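Protein argonaute (Methanocaldococcus jannaschii, PDB 5G5S) cleaves single-stranded DNA at sites complementary to a short DNA guide, and may thereby defend its archaeal host against invading genetic elements. Local coordinates at residues Pro346-Leu358 against Met483-Ser495. Numbering follows the deposited sequence.
Sequences PYDVPEIIRNKNL and MGKLGIKYFILDS
P346 lies over one face of the Y490 ring, its CB 3.8 Å from the ring centroid in a CH-pi contact; a proline suits this place because its compact, rigid ring offers C-H groups to the aromatic face. I492 does the converse for Y347: its CG1 sits over the middle of the ring, 3.6 Å from the centroid and 13° off the normal. CG1 takes the crowded position between the backbone N and the carbonyl carbon (chi1 65°), the unbranched arm thus meeting the ring while CG2 reaches its CG end. Between these two CH-pi contacts the backbones join. K489 N gives a hydrogen bond to D348 O at 2.8 Å, and D348 N returns one to K489 O at 3.1 Å, an isolated antiparallel bridge. Y347 N makes weak hydrogen bonds to both K489 O and Y490 O, and Y347 and D348 together face K489 as a classic beta bulge. Within the Mid domain this joins the lead-in to strand 357-365 to the exit of helix 473-485. Branched I488 packs CG2 against P346 and V349, while its CD1 lies 3.8 Å from I353 CD1; L358 and L486 meet tip to tip through their methyl groups. P350 rests its CG 3.3 Å from G487 O, which also accepts a bond from K489 NZ, the long lysine chain returning there by bends at chi2 (85°) and chi3. G487, whose positive phi favours glycine, is the C-prime residue of a Schellman motif (I488 N to M483 O, G487 N to G484 O). Farther out, R354 NH1 forms a salt bridge with D348 OD1 (3.1 Å), Y490 OH is hydrogen-bonded to Y344 O, K317 makes a cation-pi contact with Y347, and K485, inferred to bind a divalent cation, forms a salt bridge with I715 OXT.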
loop_
_atom_site.group_PDB
_atom_site.type_symbol
_atom_site.label_atom_id
_atom_site.label_comp_id
_atom_site.label_asym_id
_atom_site.label_seq_id
_atom_site.Cartn_x
_atom_site.Cartn_y
_atom_site.Cartn_z
ATOM N N PRO A 346 -7.546 21.510 -18.348
ATOM C CA PRO A 346 -7.338 21.312 -16.905
ATOM C C PRO A 346 -7.867 22.421 -16.010
ATOM O O PRO A 346 -7.941 23.571 -16.428
ATOM C CB PRO A 346 -5.819 21.195 -16.792
ATOM C CG PRO A 346 -5.305 22.021 -17.897
ATOM C CD PRO A 346 -6.266 21.805 -19.027
ATOM N N TYR A 347 -8.220 22.062 -14.769
ATOM C CA TYR A 347 -8.703 22.984 -13.738
ATOM C C TYR A 347 -7.609 23.932 -13.269
ATOM O O TYR A 347 -7.900 25.100 -13.025
ATOM C CB TYR A 347 -9.271 22.214 -12.526
ATOM C CG TYR A 347 -10.778 22.235 -12.464
ATOM C CD1 TYR A 347 -11.540 21.392 -13.270
ATOM C CD2 TYR A 347 -11.449 23.114 -11.618
ATOM C CE1 TYR A 347 -12.933 21.429 -13.240
ATOM C CE2 TYR A 347 -12.842 23.149 -11.566
ATOM C CZ TYR A 347 -13.580 22.305 -12.382
ATOM O OH TYR A 347 -14.951 22.320 -12.330
ATOM N N ASP A 348 -6.364 23.428 -13.119
ATOM C CA ASP A 348 -5.212 24.220 -12.684
ATOM C C ASP A 348 -3.887 23.592 -13.106
ATOM O O ASP A 348 -3.716 22.378 -13.019
ATOM C CB ASP A 348 -5.234 24.456 -11.152
ATOM C CG ASP A 348 -4.262 25.516 -10.655
ATOM O OD1 ASP A 348 -4.190 26.605 -11.280
ATOM O OD2 ASP A 348 -3.617 25.284 -9.607
ATOM N N VAL A 349 -2.949 24.436 -13.549
ATOM C CA VAL A 349 -1.587 24.077 -13.952
ATOM C C VAL A 349 -0.644 24.860 -12.997
ATOM O O VAL A 349 -0.849 26.070 -12.837
ATOM C CB VAL A 349 -1.321 24.416 -15.453
ATOM C CG1 VAL A 349 0.127 24.124 -15.849
ATOM C CG2 VAL A 349 -2.283 23.667 -16.373
ATOM N N PRO A 350 0.357 24.221 -12.331
ATOM C CA PRO A 350 1.229 24.987 -11.416
ATOM C C PRO A 350 1.971 26.124 -12.112
ATOM O O PRO A 350 2.327 25.979 -13.283
ATOM C CB PRO A 350 2.200 23.931 -10.874
ATOM C CG PRO A 350 1.519 22.632 -11.103
ATOM C CD PRO A 350 0.748 22.797 -12.369
ATOM N N GLU A 351 2.176 27.259 -11.398
ATOM C CA GLU A 351 2.851 28.466 -11.895
ATOM C C GLU A 351 4.266 28.199 -12.441
ATOM O O GLU A 351 4.693 28.872 -13.384
ATOM C CB GLU A 351 2.883 29.553 -10.816
ATOM N N ILE A 352 4.969 27.200 -11.865
ATOM C CA ILE A 352 6.319 26.775 -12.247
ATOM C C ILE A 352 6.405 26.236 -13.693
ATOM O O ILE A 352 7.469 26.338 -14.308
ATOM C CB ILE A 352 6.839 25.736 -11.226
ATOM N N ILE A 353 5.296 25.651 -14.218
ATOM C CA ILE A 353 5.195 25.080 -15.572
ATOM C C ILE A 353 4.037 25.653 -16.441
ATOM O O ILE A 353 3.803 25.152 -17.549
ATOM C CB ILE A 353 5.252 23.522 -15.590
ATOM C CG1 ILE A 353 4.147 22.875 -14.723
ATOM C CG2 ILE A 353 6.645 22.997 -15.235
ATOM C CD1 ILE A 353 3.273 21.924 -15.471
ATOM N N ARG A 354 3.349 26.718 -15.956
ATOM C CA ARG A 354 2.232 27.377 -16.649
ATOM C C ARG A 354 2.673 27.962 -18.008
ATOM O O ARG A 354 3.549 28.828 -18.048
ATOM C CB ARG A 354 1.606 28.457 -15.747
ATOM C CG ARG A 354 0.216 28.905 -16.183
ATOM C CD ARG A 354 -0.829 28.620 -15.121
ATOM N NE ARG A 354 -0.835 29.629 -14.060
ATOM C CZ ARG A 354 -1.651 29.611 -13.010
ATOM N NH1 ARG A 354 -2.537 28.632 -12.865
ATOM N NH2 ARG A 354 -1.589 30.571 -12.099
ATOM N N ASN A 355 2.061 27.459 -19.111
ATOM C CA ASN A 355 2.330 27.801 -20.521
ATOM C C ASN A 355 3.812 27.978 -20.874
ATOM O O ASN A 355 4.231 29.028 -21.360
ATOM C CB ASN A 355 1.377 28.867 -21.120
ATOM C CG ASN A 355 0.945 29.998 -20.207
ATOM O OD1 ASN A 355 1.765 30.701 -19.605
ATOM N ND2 ASN A 355 -0.359 30.247 -20.142
ATOM N N LYS A 356 4.602 26.932 -20.579
ATOM C CA LYS A 356 6.046 26.886 -20.805
ATOM C C LYS A 356 6.435 25.795 -21.798
ATOM O O LYS A 356 5.786 24.754 -21.858
ATOM C CB LYS A 356 6.798 26.693 -19.476
ATOM C CG LYS A 356 6.836 27.955 -18.618
ATOM C CD LYS A 356 7.637 27.767 -17.343
ATOM C CE LYS A 356 7.540 28.963 -16.425
ATOM N NZ LYS A 356 8.462 30.055 -16.830
ATOM N N ASN A 357 7.492 26.045 -22.587
ATOM C CA ASN A 357 8.004 25.090 -23.563
ATOM C C ASN A 357 9.011 24.203 -22.837
ATOM O O ASN A 357 10.160 24.599 -22.632
ATOM C CB ASN A 357 8.644 25.822 -24.759
ATOM C CG ASN A 357 8.040 25.488 -26.106
ATOM O OD1 ASN A 357 7.729 24.329 -26.424
ATOM N ND2 ASN A 357 7.904 26.500 -26.950
ATOM N N LEU A 358 8.553 23.027 -22.383
ATOM C CA LEU A 358 9.382 22.080 -21.643
ATOM C C LEU A 358 10.354 21.353 -22.560
ATOM O O LEU A 358 9.934 20.741 -23.546
ATOM C CB LEU A 358 8.530 21.066 -20.851
ATOM C CG LEU A 358 7.625 21.602 -19.724
ATOM C CD1 LEU A 358 6.666 20.524 -19.238
ATOM C CD2 LEU A 358 8.439 22.142 -18.552
ATOM N N MET A 483 0.450 14.262 -17.042
ATOM C CA MET A 483 -0.215 15.384 -16.349
ATOM C C MET A 483 -0.019 15.293 -14.836
ATOM O O MET A 483 0.309 16.297 -14.205
ATOM C CB MET A 483 -1.727 15.446 -16.680
ATOM C CG MET A 483 -2.050 15.713 -18.148
ATOM S SD MET A 483 -1.444 17.272 -18.827
ATOM C CE MET A 483 -0.015 16.696 -19.721
ATOM N N GLY A 484 -0.210 14.088 -14.283
ATOM C CA GLY A 484 -0.043 13.799 -12.860
ATOM C C GLY A 484 1.380 14.028 -12.395
ATOM O O GLY A 484 1.602 14.647 -11.359
ATOM N N LYS A 485 2.350 13.558 -13.179
ATOM C CA LYS A 485 3.778 13.714 -12.926
ATOM C C LYS A 485 4.201 15.163 -13.036
ATOM O O LYS A 485 5.190 15.549 -12.423
ATOM C CB LYS A 485 4.611 12.795 -13.841
ATOM C CG LYS A 485 4.380 11.307 -13.518
ATOM C CD LYS A 485 5.498 10.406 -13.994
ATOM C CE LYS A 485 6.569 10.212 -12.966
ATOM N NZ LYS A 485 7.400 9.019 -13.267
ATOM N N LEU A 486 3.421 15.983 -13.759
ATOM C CA LEU A 486 3.703 17.418 -13.872
ATOM C C LEU A 486 2.849 18.275 -12.919
ATOM O O LEU A 486 2.826 19.502 -13.045
ATOM C CB LEU A 486 3.631 17.910 -15.331
ATOM C CG LEU A 486 4.714 17.381 -16.279
ATOM C CD1 LEU A 486 4.277 17.513 -17.717
ATOM C CD2 LEU A 486 6.062 18.073 -16.054
ATOM N N GLY A 487 2.193 17.611 -11.954
ATOM C CA GLY A 487 1.334 18.220 -10.940
ATOM C C GLY A 487 0.158 18.991 -11.495
ATOM O O GLY A 487 -0.354 19.897 -10.839
ATOM N N ILE A 488 -0.273 18.650 -12.712
ATOM C CA ILE A 488 -1.403 19.310 -13.367
ATOM C C ILE A 488 -2.714 18.761 -12.795
ATOM O O ILE A 488 -2.950 17.557 -12.836
ATOM C CB ILE A 488 -1.304 19.243 -14.928
ATOM C CG1 ILE A 488 -0.078 20.045 -15.420
ATOM C CG2 ILE A 488 -2.595 19.753 -15.597
ATOM C CD1 ILE A 488 0.439 19.732 -16.834
ATOM N N LYS A 489 -3.545 19.656 -12.246
ATOM C CA LYS A 489 -4.847 19.332 -11.662
ATOM C C LYS A 489 -5.838 19.307 -12.809
ATOM O O LYS A 489 -6.540 20.287 -13.042
ATOM C CB LYS A 489 -5.252 20.397 -10.614
ATOM C CG LYS A 489 -4.613 20.211 -9.261
ATOM C CD LYS A 489 -3.238 20.820 -9.164
ATOM C CE LYS A 489 -2.377 20.020 -8.225
ATOM N NZ LYS A 489 -1.013 20.580 -8.190
ATOM N N TYR A 490 -5.852 18.208 -13.565
ATOM C CA TYR A 490 -6.716 18.105 -14.739
ATOM C C TYR A 490 -8.210 18.006 -14.413
ATOM O O TYR A 490 -9.000 18.840 -14.868
ATOM C CB TYR A 490 -6.255 16.987 -15.686
ATOM C CG TYR A 490 -6.308 17.405 -17.133
ATOM C CD1 TYR A 490 -7.527 17.570 -17.787
ATOM C CD2 TYR A 490 -5.145 17.680 -17.841
ATOM C CE1 TYR A 490 -7.584 17.981 -19.117
ATOM C CE2 TYR A 490 -5.187 18.071 -19.176
ATOM C CZ TYR A 490 -6.410 18.229 -19.809
ATOM O OH TYR A 490 -6.461 18.638 -21.117
ATOM N N PHE A 491 -8.581 17.019 -13.606
ATOM C CA PHE A 491 -9.968 16.775 -13.228
ATOM C C PHE A 491 -10.161 16.869 -11.722
ATOM O O PHE A 491 -9.226 16.615 -10.961
ATOM C CB PHE A 491 -10.451 15.407 -13.772
ATOM C CG PHE A 491 -9.592 14.227 -13.385
ATOM C CD1 PHE A 491 -8.497 13.859 -14.160
ATOM C CD2 PHE A 491 -9.884 13.474 -12.254
ATOM C CE1 PHE A 491 -7.682 12.784 -13.782
ATOM C CE2 PHE A 491 -9.078 12.393 -11.884
ATOM C CZ PHE A 491 -7.976 12.063 -12.642
ATOM N N ILE A 492 -11.366 17.266 -11.293
ATOM C CA ILE A 492 -11.734 17.365 -9.878
ATOM C C ILE A 492 -13.000 16.528 -9.621
ATOM O O ILE A 492 -13.556 15.955 -10.563
ATOM C CB ILE A 492 -11.842 18.841 -9.366
ATOM C CG1 ILE A 492 -12.986 19.617 -10.050
ATOM C CG2 ILE A 492 -10.506 19.586 -9.479
ATOM C CD1 ILE A 492 -13.904 20.309 -9.121
ATOM N N LEU A 493 -13.438 16.445 -8.354
ATOM C CA LEU A 493 -14.650 15.718 -7.978
ATOM C C LEU A 493 -15.867 16.603 -8.167
ATOM O O LEU A 493 -15.810 17.786 -7.826
ATOM C CB LEU A 493 -14.576 15.244 -6.524
ATOM C CG LEU A 493 -13.662 14.056 -6.235
ATOM C CD1 LEU A 493 -13.420 13.914 -4.751
ATOM C CD2 LEU A 493 -14.244 12.758 -6.795
ATOM N N ASP A 494 -16.971 16.038 -8.703
ATOM C CA ASP A 494 -18.219 16.775 -8.910
ATOM C C ASP A 494 -18.925 17.059 -7.587
ATOM O O ASP A 494 -19.662 18.043 -7.487
ATOM C CB ASP A 494 -19.159 16.032 -9.878
ATOM C CG ASP A 494 -20.445 16.772 -10.219
ATOM O OD1 ASP A 494 -20.362 17.953 -10.628
ATOM O OD2 ASP A 494 -21.532 16.168 -10.085
ATOM N N SER A 495 -18.711 16.193 -6.583
ATOM C CA SER A 495 -19.323 16.342 -5.266
ATOM C C SER A 495 -18.317 16.872 -4.231
ATOM O O SER A 495 -17.235 16.292 -4.060
ATOM C CB SER A 495 -19.934 15.019 -4.801
ATOM O OG SER A 495 -18.941 14.015 -4.642
#